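PDB 5BPK: gamma-glutamyltranspeptidase (Ggt) from Helicobacter pylori 26695, which cleaves the gamma-glutamyl bond of glutathione and related compounds as an N-terminal nucleophile hydrolase, passing the glutamyl group to water or an acceptor. Local coordinates for the interface of chains A and B. Residues are numbered along the deposited sequence; one frame, centred on the assembly and turned at random. Chains: chain A, Gamma-glutamyltranspeptidase (Ggt); chain B, Gamma-glutamyltranspeptidase (Ggt).

The interface of chains A and B. Residues chain A 283-284, 326, 330-331; chain B 56, 62, 71-73.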
ATOM      1  N   SER A 283       8.974  -3.814  -3.580  1.00 10.69           N
ATOM      2  CA  SER A 283       8.313  -4.094  -2.311  1.00  9.48           C
ATOM      3  C   SER A 283       8.950  -5.300  -1.616  1.00 10.71           C
ATOM      4  O   SER A 283       9.420  -6.227  -2.272  1.00 11.53           O
ATOM      5  CB  SER A 283       6.828  -4.335  -2.479  1.00 11.23           C
ATOM      6  OG  SER A 283       6.226  -4.327  -1.209  1.00 12.03           O
ATOM      7  N   SER A 284       8.952  -5.257  -0.287  1.00 10.58           N
ATOM      8  CA  SER A 284       9.291  -6.391   0.561  1.00 10.44           C
ATOM      9  C   SER A 284       8.027  -7.175   0.922  1.00 12.04           C
ATOM     10  O   SER A 284       8.109  -8.279   1.466  1.00 12.34           O
ATOM     11  CB  SER A 284       9.925  -5.882   1.860  1.00 10.91           C
ATOM     12  OG  SER A 284       8.974  -5.171   2.646  1.00 11.47           O
ATOM     13  N   ARG A 326      14.093  -8.453   6.657  1.00 10.93           N
ATOM     14  CA  ARG A 326      13.790  -7.256   5.865  1.00 10.48           C
ATOM     15  C   ARG A 326      14.857  -6.175   6.000  1.00 11.28           C
ATOM     16  O   ARG A 326      15.250  -5.550   5.009  1.00 12.97           O
ATOM     17  CB  ARG A 326      12.437  -6.672   6.300  1.00 10.49           C
ATOM     18  CG  ARG A 326      11.914  -5.530   5.435  1.00 12.26           C
ATOM     19  CD  ARG A 326      10.727  -4.854   6.122  1.00 11.47           C
ATOM     20  NE  ARG A 326      10.040  -3.928   5.217  1.00 11.06           N
ATOM     21  CZ  ARG A 326      10.417  -2.674   4.936  1.00 14.91           C
ATOM     22  NH1 ARG A 326      11.484  -2.126   5.507  1.00 15.60           N
ATOM     23  NH2 ARG A 326       9.710  -1.946   4.075  1.00 14.68           N
ATOM     24  N   MET A 330      16.505  -6.560   1.971  0.50 12.05           N
ATOM     25  CA  MET A 330      15.513  -6.024   1.041  0.50 12.66           C
ATOM     26  C   MET A 330      15.804  -4.599   0.546  0.50 11.98           C
ATOM     27  O   MET A 330      16.164  -3.700   1.312  0.50 12.43           O
ATOM     28  CB  MET A 330      14.118  -6.130   1.664  0.50 13.53           C
ATOM     29  CG  MET A 330      13.776  -7.546   2.130  0.50 15.99           C
ATOM     30  SD  MET A 330      13.738  -8.845   0.862  0.50 18.59           S
ATOM     31  CE  MET A 330      12.426  -8.274  -0.213  0.50 14.27           C
ATOM     32  N   GLY A 331      15.646  -4.432  -0.764  1.00 11.00           N
ATOM     33  CA  GLY A 331      15.800  -3.151  -1.455  1.00 11.16           C
ATOM     34  C   GLY A 331      15.376  -3.334  -2.905  1.00 11.84           C
ATOM     35  O   GLY A 331      14.868  -4.391  -3.284  1.00 12.16           O
TER
ATOM     36  N   LEU B  56      10.889   1.284  10.768  1.00 16.87           N
ATOM     37  CA  LEU B  56      11.666   0.350   9.968  1.00 16.72           C
ATOM     38  C   LEU B  56      13.092   0.883   9.813  1.00 15.91           C
ATOM     39  O   LEU B  56      13.320   2.100   9.740  1.00 16.44           O
ATOM     40  CB  LEU B  56      10.995   0.132   8.608  1.00 14.76           C
ATOM     41  CG  LEU B  56       9.607  -0.510   8.665  1.00 13.71           C
ATOM     42  CD1 LEU B  56       8.900  -0.339   7.324  1.00 15.43           C
ATOM     43  CD2 LEU B  56       9.676  -1.983   9.073  1.00 13.35           C
ATOM     44  N   ASN B  62      18.823  -0.850   1.181  1.00 13.55           N
ATOM     45  CA  ASN B  62      17.806   0.191   0.962  1.00 12.20           C
ATOM     46  C   ASN B  62      18.346   1.621   1.113  1.00 13.53           C
ATOM     47  O   ASN B  62      17.603   2.562   1.447  1.00 12.16           O
ATOM     48  CB  ASN B  62      16.613  -0.043   1.894  1.00 11.74           C
ATOM     49  CG  ASN B  62      15.410   0.833   1.542  1.00 10.85           C
ATOM     50  OD1 ASN B  62      15.117   1.096   0.357  1.00 11.98           O
ATOM     51  ND2 ASN B  62      14.701   1.284   2.576  1.00 13.15           N
ATOM     52  N   LEU B  71      12.406   1.033  -0.892  1.00 10.23           N
ATOM     53  CA  LEU B  71      11.745  -0.184  -0.455  1.00 10.58           C
ATOM     54  C   LEU B  71      10.356   0.108   0.109  1.00 10.67           C
ATOM     55  O   LEU B  71      10.191   1.013   0.914  1.00 10.47           O
ATOM     56  CB  LEU B  71      12.575  -0.900   0.607  1.00 11.31           C
ATOM     57  CG  LEU B  71      12.058  -2.263   1.064  1.00 11.37           C
ATOM     58  CD1 LEU B  71      12.183  -3.276  -0.052  1.00 12.38           C
ATOM     59  CD2 LEU B  71      12.787  -2.724   2.319  1.00 12.32           C
ATOM     60  N   SER B  72       9.387  -0.700  -0.310  1.00  9.14           N
ATOM     61  CA  SER B  72       8.013  -0.621   0.185  1.00  8.90           C
ATOM     62  C   SER B  72       7.658  -1.845   1.040  1.00 10.40           C
ATOM     63  O   SER B  72       8.341  -2.872   1.003  1.00 11.52           O
ATOM     64  CB  SER B  72       7.049  -0.558  -1.002  1.00  9.59           C
ATOM     65  OG  SER B  72       5.703  -0.319  -0.586  1.00 10.47           O
ATOM     66  N   SER B  73       6.573  -1.710   1.795  1.00  9.74           N
ATOM     67  CA  SER B  73       5.908  -2.827   2.471  1.00  7.23           C
ATOM     68  C   SER B  73       4.571  -3.175   1.825  1.00  8.94           C
ATOM     69  O   SER B  73       3.886  -4.095   2.276  1.00 10.46           O
ATOM     70  CB  SER B  73       5.650  -2.477   3.942  1.00 11.24           C
ATOM     71  OG  SER B  73       6.843  -2.206   4.651  1.00 11.26           O
TER
HETATM   72  O   HOH W   1      10.656   0.797   3.669  1.00 14.99           O
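A:Arg326 reaches out of chain A to meet B:Leu71 of chain B, the two side chains approaching tip to tip. Starting at CB, CG of the arginine lies anti to the backbone N (chi1 -172°), and the chain then runs extended as far as NE. NE itself makes a weak hydrogen bond within its own chain to the hydroxyl of A:Ser284, 3.0 Å from NE to OG, which may help set the turn of the guanidinium. At CZ the flat group lies between two leucines: methyl CD2 of B:Leu71 sits over one face, 3.5 Å from CZ, and CD1 of B:Leu56 over the other, 3.7 Å from CZ, both offset toward the rim. NH1 touches the same two methyls. NH2 makes the polar contacts to chain B. It points nearly straight (173° at the hydrogen) at a water that lies in the guanidinium plane and bridges to the carbonyl O of B:Leu71; NH2 of A:Arg326 also makes a bent, weak hydrogen bond to OG of B:Ser73, 2.9 Å away.

B:Leu71 spreads its other methyl, CD1, against A:Gly331 and A:Ser284, while CD2 also packs on CB of A:Met330, 3.7 Å off. Within chain B, the side-chain OD1 of B:Asn62 accepts a hydrogen bond from the backbone N of B:Leu71, which would steady the loop.

Next along, the carbonyl O of B:Ser72 is gripped twice by A:Ser284: by its backbone N at 2.8 Å, almost linear, and by its OG at 2.9 Å. That hydroxyl stands between the backbone N and carbonyl carbon of its own residue (chi1 67°), which lets both donors converge on one oxygen. A:Ser283 and B:Ser72 pair as a parallel beta bridge.

The site joins the C-terminal end of helix 309-329 with the loop just after it, and the loop leading into helix 285-296, of chain A to the chain B loop between 3-10 helix 40-43 and strand 77-81; B:Ser72 and B:Ser73 also line the inhibitor pocket, so this seam borders the active site.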